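ORF48 (Lactococcus phage TP901-1, PDB 3UH8) forms part of the baseplate, the large assembly with which the phage probably adheres to its host, and begins with an all-beta domain of immunoglobulin fold. Local coordinates at residues F5-P13 with Q111-Y119; N28-I36 with N76-S84. All blocks are in the same frame, centred on the assembly; numbering follows the deposited sequence.

Contact 1: residues F5-P13 with Q111-Y119; sequences FITLSTTEP and QFSTRTFHY
Ser9 O accepts the backbone N-H of Arg115 at 3.1 Å, in a nearly straight bond (168° at the hydrogen) that ties the end of strand 2-9 to the break between residues 113 and 117. The serine suits this exit from the strand, because its OG takes the N-H of Glu12 at 2.9 Å and, weakly, that of Thr11, an ST motif that curls the loop back. Arg115 reaches into this curl: its CD lies 3.4 Å from Thr11 O, and the guanidinium continues past Glu12 O to end beside the ring of Pro13. A bend at chi3 (48°) turns the group along the loop backbone, among carbonyl oxygens that would probably stabilise its charge. Asn14 bridges the two segments, its side chain bonding to Ser9 N and to Arg115 O.

Deeper in, apolar side chains meet. Leu8 CD1 sits over one face of Phe117, 4.0 Å from the ring centroid in a CH-pi contact, while its other methyl, CD2, touches Phe117 CB at 3.6 Å. Ile6 CD1 comes to Phe117 CD2 at 3.9 Å, so both branched residues touch the same flat ring. At the other end, Thr10 CG2 meets the edge of Phe112, 3.5 Å from CE1 and in the ring plane; its hydroxyl bonds to Glu38, whereas Phe112 stacks on Phe100. The amphipathic threonine thus serves both surroundings. Inward-facing Ile6 and Leu8 packed on a late strand are in keeping with the beta-sandwich core of an immunoglobulin fold.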
loop_
_atom_site.group_PDB
_atom_site.type_symbol
_atom_site.label_atom_id
_atom_site.label_comp_id
_atom_site.label_asym_id
_atom_site.label_seq_id
_atom_site.Cartn_x
_atom_site.Cartn_y
_atom_site.Cartn_z
ATOM N N PHE A 5 -6.645 5.737 6.731
ATOM C CA PHE A 5 -6.878 4.350 7.134
ATOM C C PHE A 5 -7.852 3.586 6.253
ATOM O O PHE A 5 -8.985 4.024 6.053
ATOM C CB PHE A 5 -7.272 4.241 8.614
ATOM C CG PHE A 5 -7.405 2.823 9.127
ATOM C CD1 PHE A 5 -6.282 2.036 9.349
ATOM C CD2 PHE A 5 -8.654 2.278 9.396
ATOM C CE1 PHE A 5 -6.407 0.724 9.819
ATOM C CE2 PHE A 5 -8.777 0.969 9.872
ATOM C CZ PHE A 5 -7.654 0.201 10.080
ATOM N N ILE A 6 -7.402 2.419 5.757
ATOM C CA ILE A 6 -8.156 1.487 4.910
ATOM C C ILE A 6 -7.816 0.031 5.258
ATOM O O ILE A 6 -6.722 -0.247 5.753
ATOM C CB ILE A 6 -7.982 1.761 3.381
ATOM C CG1 ILE A 6 -6.498 1.735 2.936
ATOM C CG2 ILE A 6 -8.719 3.034 2.929
ATOM C CD1 ILE A 6 -6.291 1.476 1.462
ATOM N N THR A 7 -8.752 -0.891 4.984
ATOM C CA THR A 7 -8.573 -2.327 5.209
ATOM C C THR A 7 -8.441 -3.002 3.839
ATOM O O THR A 7 -9.359 -2.908 3.021
ATOM C CB THR A 7 -9.729 -2.898 6.052
ATOM O OG1 THR A 7 -9.961 -2.054 7.182
ATOM C CG2 THR A 7 -9.465 -4.322 6.518
ATOM N N LEU A 8 -7.297 -3.659 3.585
ATOM C CA LEU A 8 -7.042 -4.322 2.306
ATOM C C LEU A 8 -7.030 -5.835 2.403
ATOM O O LEU A 8 -6.396 -6.395 3.298
ATOM C CB LEU A 8 -5.751 -3.801 1.649
ATOM C CG LEU A 8 -5.736 -2.314 1.294
ATOM C CD1 LEU A 8 -4.350 -1.855 0.959
ATOM C CD2 LEU A 8 -6.700 -1.997 0.160
ATOM N N SER A 9 -7.721 -6.493 1.459
ATOM C CA SER A 9 -7.847 -7.944 1.385
ATOM C C SER A 9 -6.944 -8.581 0.323
ATOM O O SER A 9 -6.625 -7.950 -0.688
ATOM C CB SER A 9 -9.301 -8.343 1.156
ATOM O OG SER A 9 -9.456 -9.751 1.134
ATOM N N THR A 10 -6.551 -9.844 0.565
ATOM C CA THR A 10 -5.722 -10.644 -0.345
ATOM C C THR A 10 -6.602 -11.620 -1.130
ATOM O O THR A 10 -6.236 -12.051 -2.225
ATOM C CB THR A 10 -4.615 -11.381 0.423
ATOM O OG1 THR A 10 -5.206 -12.314 1.330
ATOM C CG2 THR A 10 -3.682 -10.438 1.169
ATOM N N THR A 11 -7.755 -11.966 -0.545
ATOM C CA THR A 11 -8.754 -12.865 -1.116
ATOM C C THR A 11 -9.835 -12.084 -1.869
ATOM O O THR A 11 -10.152 -12.420 -3.008
ATOM C CB THR A 11 -9.399 -13.717 0.003
ATOM O OG1 THR A 11 -9.999 -12.842 0.958
ATOM C CG2 THR A 11 -8.416 -14.644 0.706
ATOM N N GLU A 12 -10.422 -11.048 -1.244
ATOM C CA GLU A 12 -11.534 -10.247 -1.784
ATOM C C GLU A 12 -11.158 -8.978 -2.584
ATOM O O GLU A 12 -10.087 -8.426 -2.372
ATOM C CB GLU A 12 -12.366 -9.804 -0.616
ATOM C CG GLU A 12 -13.610 -10.595 -0.429
ATOM C CD GLU A 12 -13.561 -11.342 0.863
ATOM O OE1 GLU A 12 -14.210 -10.866 1.821
ATOM O OE2 GLU A 12 -12.768 -12.309 0.947
ATOM N N PRO A 13 -12.085 -8.424 -3.401
ATOM C CA PRO A 13 -11.793 -7.178 -4.116
ATOM C C PRO A 13 -11.654 -6.005 -3.171
ATOM O O PRO A 13 -12.286 -5.991 -2.095
ATOM C CB PRO A 13 -13.033 -7.003 -4.969
ATOM C CG PRO A 13 -14.097 -7.701 -4.169
ATOM C CD PRO A 13 -13.479 -8.890 -3.565
ATOM N N GLN A 111 6.034 -13.660 -1.474
ATOM C CA GLN A 111 5.370 -14.825 -0.894
ATOM C C GLN A 111 3.867 -14.749 -1.139
ATOM O O GLN A 111 3.227 -15.784 -1.330
ATOM C CB GLN A 111 5.704 -14.944 0.601
ATOM C CG GLN A 111 6.690 -16.072 0.959
ATOM C CD GLN A 111 7.795 -16.341 -0.048
ATOM O OE1 GLN A 111 7.890 -17.435 -0.615
ATOM N NE2 GLN A 111 8.657 -15.361 -0.295
ATOM N N PHE A 112 3.317 -13.516 -1.160
ATOM C CA PHE A 112 1.910 -13.187 -1.419
ATOM C C PHE A 112 1.736 -11.666 -1.554
ATOM O O PHE A 112 2.641 -10.902 -1.202
ATOM C CB PHE A 112 0.973 -13.759 -0.328
ATOM C CG PHE A 112 0.825 -12.917 0.915
ATOM C CD1 PHE A 112 -0.316 -12.150 1.124
ATOM C CD2 PHE A 112 1.825 -12.885 1.877
ATOM C CE1 PHE A 112 -0.448 -11.362 2.270
ATOM C CE2 PHE A 112 1.686 -12.105 3.028
ATOM C CZ PHE A 112 0.554 -11.342 3.211
ATOM N N SER A 113 0.558 -11.229 -2.023
ATOM C CA SER A 113 0.245 -9.812 -2.196
ATOM C C SER A 113 -1.225 -9.512 -1.961
ATOM O O SER A 113 -2.051 -10.429 -1.951
ATOM C CB SER A 113 0.648 -9.345 -3.594
ATOM O OG SER A 113 0.054 -10.138 -4.609
ATOM N N THR A 114 -1.550 -8.223 -1.772
ATOM C CA THR A 114 -2.929 -7.767 -1.623
ATOM C C THR A 114 -3.493 -7.611 -3.031
ATOM O O THR A 114 -2.745 -7.609 -4.016
ATOM C CB THR A 114 -3.013 -6.396 -0.898
ATOM O OG1 THR A 114 -2.455 -5.369 -1.724
ATOM C CG2 THR A 114 -2.374 -6.396 0.485
ATOM N N ARG A 115 -4.802 -7.436 -3.125
ATOM C CA ARG A 115 -5.437 -7.193 -4.407
ATOM C C ARG A 115 -5.385 -5.698 -4.653
ATOM O O ARG A 115 -5.210 -4.938 -3.695
ATOM C CB ARG A 115 -6.854 -7.744 -4.398
ATOM C CG ARG A 115 -6.816 -9.265 -4.486
ATOM C CD ARG A 115 -8.160 -9.923 -4.298
ATOM N NE ARG A 115 -9.195 -9.301 -5.123
ATOM C CZ ARG A 115 -9.748 -9.865 -6.190
ATOM N NH1 ARG A 115 -9.389 -11.086 -6.565
ATOM N NH2 ARG A 115 -10.683 -9.222 -6.876
ATOM N N THR A 116 -5.458 -5.267 -5.928
ATOM C CA THR A 116 -5.377 -3.843 -6.264
ATOM C C THR A 116 -6.474 -3.012 -5.612
ATOM O O THR A 116 -7.574 -3.504 -5.353
ATOM C CB THR A 116 -5.303 -3.582 -7.780
ATOM O OG1 THR A 116 -6.524 -3.972 -8.407
ATOM C CG2 THR A 116 -4.106 -4.236 -8.446
ATOM N N PHE A 117 -6.142 -1.761 -5.318
ATOM C CA PHE A 117 -7.035 -0.772 -4.740
ATOM C C PHE A 117 -6.734 0.552 -5.411
ATOM O O PHE A 117 -5.670 0.717 -6.020
ATOM C CB PHE A 117 -6.849 -0.680 -3.215
ATOM C CG PHE A 117 -5.563 -0.040 -2.742
ATOM C CD1 PHE A 117 -4.402 -0.792 -2.608
ATOM C CD2 PHE A 117 -5.521 1.306 -2.397
ATOM C CE1 PHE A 117 -3.213 -0.199 -2.174
ATOM C CE2 PHE A 117 -4.331 1.897 -1.961
ATOM C CZ PHE A 117 -3.186 1.140 -1.849
ATOM N N HIS A 118 -7.652 1.502 -5.280
ATOM C CA HIS A 118 -7.474 2.813 -5.867
ATOM C C HIS A 118 -7.404 3.904 -4.827
ATOM O O HIS A 118 -8.014 3.793 -3.764
ATOM C CB HIS A 118 -8.598 3.113 -6.861
ATOM C CG HIS A 118 -8.540 2.296 -8.115
ATOM N ND1 HIS A 118 -9.158 1.060 -8.196
ATOM C CD2 HIS A 118 -7.980 2.584 -9.312
ATOM C CE1 HIS A 118 -8.936 0.629 -9.428
ATOM N NE2 HIS A 118 -8.234 1.515 -10.138
ATOM N N TYR A 119 -6.661 4.968 -5.150
ATOM C CA TYR A 119 -6.540 6.179 -4.350
ATOM C C TYR A 119 -6.530 7.379 -5.290
ATOM O O TYR A 119 -6.126 7.251 -6.449
ATOM C CB TYR A 119 -5.332 6.143 -3.390
ATOM C CG TYR A 119 -3.969 6.260 -4.037
ATOM C CD1 TYR A 119 -3.344 7.495 -4.178
ATOM C CD2 TYR A 119 -3.264 5.124 -4.429
ATOM C CE1 TYR A 119 -2.072 7.605 -4.739
ATOM C CE2 TYR A 119 -1.988 5.221 -4.987
ATOM C CZ TYR A 119 -1.396 6.466 -5.138
ATOM O OH TYR A 119 -0.153 6.575 -5.704
#

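Contact 2: residues N28-I36 with N76-S84; sequences NSQAIVAQI and NGTLKYVAS
Strands 30-36 and 78-82 form an antiparallel ladder, their directions 160° apart; just before strand 78-82, on the side paired with strand 65-73, Gly77 and Thr78 both face Asp73 in a G1 beta bulge. The positive phi of Gly77 (68°) is easily adopted by a residue without a side chain, and Gly77 O accepts from Ile36 N at 2.6 Å. Ile32 with Tyr81 and Ala34 with Leu79 are the hydrogen-bonded pairs, each joined by two backbone bonds. At the far end Ala83 N reaches Gln30 O at 2.8 Å, and a water extends the ladder by accepting from Gln30 N and donating to Ala83 O.

The side chains of Ile32, Ala34, Leu79 and Tyr81 share one face. With CG between its backbone N and carbonyl carbon (chi1 64°), Leu79 spreads its methyls across the ladder: CD1 meets Ala34 CB at 3.9 Å, where a small residue leaves it room, and CD2 meets Ile36 CD1 at 3.6 Å. On the other face Lys80 runs fully extended, laying CE beside Ala31 CB at 3.9 Å, while its NZ makes a long, weak ion pair with Glu3; the aliphatic stem and charged end suit this partly exposed face. Here too Thr78 CG2 packs against Gln35 NE2 at 3.7 Å.

Tyr81 OH accepts the N-H of Ser84 at 3.2 Å and also bonds to Glu67, fixing the turn after the strand; Ser84 caps helix 85-89 through Ala87 N. The face of Leu79 and Tyr81 packs on Phe98 of strand 92-103, with Phe52 stacked on the tyrosine. Strand 30-38 has strand 2-9 along its other edge, and strand 78-82 is flanked by strand 65-73.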
loop_
_atom_site.group_PDB
_atom_site.type_symbol
_atom_site.label_atom_id
_atom_site.label_comp_id
_atom_site.label_asym_id
_atom_site.label_seq_id
_atom_site.Cartn_x
_atom_site.Cartn_y
_atom_site.Cartn_z
ATOM N N ASN A 28 3.381 19.070 3.968
ATOM C CA ASN A 28 3.527 18.050 5.006
ATOM C C ASN A 28 3.367 16.610 4.509
ATOM O O ASN A 28 2.902 16.389 3.383
ATOM C CB ASN A 28 2.582 18.342 6.179
ATOM C CG ASN A 28 2.827 19.674 6.845
ATOM O OD1 ASN A 28 3.936 19.987 7.295
ATOM N ND2 ASN A 28 1.786 20.486 6.934
ATOM N N SER A 29 3.769 15.642 5.372
ATOM C CA SER A 29 3.713 14.220 5.044
ATOM C C SER A 29 2.286 13.689 4.938
ATOM O O SER A 29 1.359 14.218 5.552
ATOM C CB SER A 29 4.567 13.389 5.999
ATOM O OG SER A 29 3.921 13.107 7.228
ATOM N N GLN A 30 2.114 12.675 4.085
ATOM C CA GLN A 30 0.825 12.041 3.792
ATOM C C GLN A 30 1.044 10.540 3.800
ATOM O O GLN A 30 1.877 10.037 3.046
ATOM C CB GLN A 30 0.281 12.487 2.427
ATOM C CG GLN A 30 -0.065 13.965 2.334
ATOM C CD GLN A 30 -0.546 14.311 0.955
ATOM O OE1 GLN A 30 -1.746 14.409 0.705
ATOM N NE2 GLN A 30 0.379 14.472 0.023
ATOM N N ALA A 31 0.324 9.824 4.667
ATOM C CA ALA A 31 0.507 8.385 4.776
ATOM C C ALA A 31 -0.766 7.565 4.690
ATOM O O ALA A 31 -1.825 8.009 5.141
ATOM C CB ALA A 31 1.256 8.054 6.061
ATOM N N ILE A 32 -0.645 6.358 4.102
ATOM C CA ILE A 32 -1.741 5.393 3.968
ATOM C C ILE A 32 -1.537 4.304 5.033
ATOM O O ILE A 32 -0.546 3.570 4.977
ATOM C CB ILE A 32 -1.865 4.805 2.525
ATOM C CG1 ILE A 32 -2.239 5.903 1.494
ATOM C CG2 ILE A 32 -2.880 3.636 2.484
ATOM C CD1 ILE A 32 -2.109 5.493 -0.010
ATOM N N VAL A 33 -2.440 4.238 6.013
ATOM C CA VAL A 33 -2.396 3.249 7.088
ATOM C C VAL A 33 -3.292 2.104 6.616
ATOM O O VAL A 33 -4.478 2.319 6.364
ATOM C CB VAL A 33 -2.813 3.832 8.467
ATOM C CG1 VAL A 33 -2.651 2.793 9.575
ATOM C CG2 VAL A 33 -2.011 5.090 8.800
ATOM N N ALA A 34 -2.712 0.919 6.407
ATOM C CA ALA A 34 -3.486 -0.208 5.893
ATOM C C ALA A 34 -3.543 -1.426 6.803
ATOM O O ALA A 34 -2.516 -1.861 7.323
ATOM C CB ALA A 34 -2.999 -0.599 4.504
ATOM N N GLN A 35 -4.759 -1.979 6.979
ATOM C CA GLN A 35 -5.007 -3.204 7.742
ATOM C C GLN A 35 -5.067 -4.350 6.717
ATOM O O GLN A 35 -5.952 -4.357 5.860
ATOM C CB GLN A 35 -6.320 -3.092 8.555
ATOM C CG GLN A 35 -6.787 -4.418 9.156
ATOM C CD GLN A 35 -6.426 -4.561 10.606
ATOM O OE1 GLN A 35 -7.085 -4.001 11.488
ATOM N NE2 GLN A 35 -5.399 -5.348 10.889
ATOM N N ILE A 36 -4.080 -5.260 6.740
ATOM C CA ILE A 36 -4.028 -6.401 5.834
ATOM C C ILE A 36 -4.994 -7.474 6.342
ATOM O O ILE A 36 -5.034 -7.789 7.533
ATOM C CB ILE A 36 -2.587 -6.901 5.575
ATOM C CG1 ILE A 36 -1.613 -5.730 5.260
ATOM C CG2 ILE A 36 -2.534 -7.954 4.483
ATOM C CD1 ILE A 36 -2.019 -4.679 4.104
ATOM N N ASN A 76 -0.004 -7.778 13.888
ATOM C CA ASN A 76 -1.372 -7.246 13.853
ATOM C C ASN A 76 -1.895 -7.002 12.427
ATOM O O ASN A 76 -3.049 -6.600 12.248
ATOM C CB ASN A 76 -1.493 -5.987 14.716
ATOM C CG ASN A 76 -1.488 -6.268 16.199
ATOM O OD1 ASN A 76 -2.444 -6.798 16.757
ATOM N ND2 ASN A 76 -0.422 -5.891 16.879
ATOM N N GLY A 77 -1.042 -7.266 11.437
ATOM C CA GLY A 77 -1.356 -7.111 10.024
ATOM C C GLY A 77 -1.549 -5.681 9.566
ATOM O O GLY A 77 -2.381 -5.427 8.693
ATOM N N THR A 78 -0.784 -4.735 10.147
ATOM C CA THR A 78 -0.880 -3.320 9.780
ATOM C C THR A 78 0.404 -2.773 9.184
ATOM O O THR A 78 1.493 -3.268 9.480
ATOM C CB THR A 78 -1.363 -2.444 10.945
ATOM O OG1 THR A 78 -0.409 -2.474 12.005
ATOM C CG2 THR A 78 -2.743 -2.823 11.441
ATOM N N LEU A 79 0.266 -1.737 8.347
ATOM C CA LEU A 79 1.387 -1.045 7.719
ATOM C C LEU A 79 1.100 0.444 7.547
ATOM O O LEU A 79 -0.061 0.847 7.432
ATOM C CB LEU A 79 1.818 -1.705 6.386
ATOM C CG LEU A 79 0.825 -1.728 5.209
ATOM C CD1 LEU A 79 0.908 -0.450 4.388
ATOM C CD2 LEU A 79 1.113 -2.896 4.300
ATOM N N LYS A 80 2.165 1.247 7.495
ATOM C CA LYS A 80 2.081 2.683 7.283
ATOM C C LYS A 80 3.016 3.045 6.132
ATOM O O LYS A 80 4.234 2.918 6.267
ATOM C CB LYS A 80 2.433 3.450 8.573
ATOM C CG LYS A 80 2.304 4.964 8.455
ATOM C CD LYS A 80 2.717 5.655 9.739
ATOM C CE LYS A 80 2.700 7.153 9.595
ATOM N NZ LYS A 80 2.968 7.830 10.888
ATOM N N TYR A 81 2.441 3.449 4.988
ATOM C CA TYR A 81 3.220 3.852 3.819
ATOM C C TYR A 81 3.140 5.368 3.637
ATOM O O TYR A 81 2.042 5.901 3.508
ATOM C CB TYR A 81 2.772 3.103 2.535
ATOM C CG TYR A 81 3.260 3.766 1.261
ATOM C CD1 TYR A 81 4.593 3.689 0.875
ATOM C CD2 TYR A 81 2.396 4.531 0.479
ATOM C CE1 TYR A 81 5.057 4.345 -0.264
ATOM C CE2 TYR A 81 2.847 5.188 -0.665
ATOM C CZ TYR A 81 4.181 5.101 -1.026
ATOM O OH TYR A 81 4.622 5.748 -2.153
ATOM N N VAL A 82 4.297 6.044 3.591
ATOM C CA VAL A 82 4.367 7.495 3.378
ATOM C C VAL A 82 4.387 7.741 1.869
ATOM O O VAL A 82 5.294 7.257 1.185
ATOM C CB VAL A 82 5.570 8.150 4.117
ATOM C CG1 VAL A 82 5.664 9.649 3.816
ATOM C CG2 VAL A 82 5.483 7.916 5.624
ATOM N N ALA A 83 3.367 8.457 1.351
ATOM C CA ALA A 83 3.235 8.766 -0.076
ATOM C C ALA A 83 4.456 9.512 -0.599
ATOM O O ALA A 83 4.778 10.603 -0.121
ATOM C CB ALA A 83 1.963 9.561 -0.342
ATOM N N SER A 84 5.168 8.872 -1.539
ATOM C CA SER A 84 6.359 9.417 -2.190
ATOM C C SER A 84 5.925 10.442 -3.234
ATOM O O SER A 84 4.732 10.545 -3.529
ATOM C CB SER A 84 7.139 8.294 -2.870
ATOM O OG SER A 84 6.375 7.678 -3.896
HETATM O O HOH W 1 4.135 12.328 2.073
#

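The centres of contacts 1 and 2 lie about 13 Å apart, and strands 2-9 and 30-38, neighbours in parallel pairing, join them directly. Gln35 takes part in the junction through both its backbone N and O: Leu8 N lies 2.7 Å from Gln35 O, and Ile6 O 2.9 Å from Gln35 N, both probable hydrogen bonds. Along the chain contact 2 is nested within the loop closed by contact 1, which brings together residues near the two ends of the domain. Strand 92-103 is a common neighbour, since Phe98 touches Leu8 as well as Leu79 and Tyr81. Lateral strand pairing and packing of early on late strands thus combine in one compact domain.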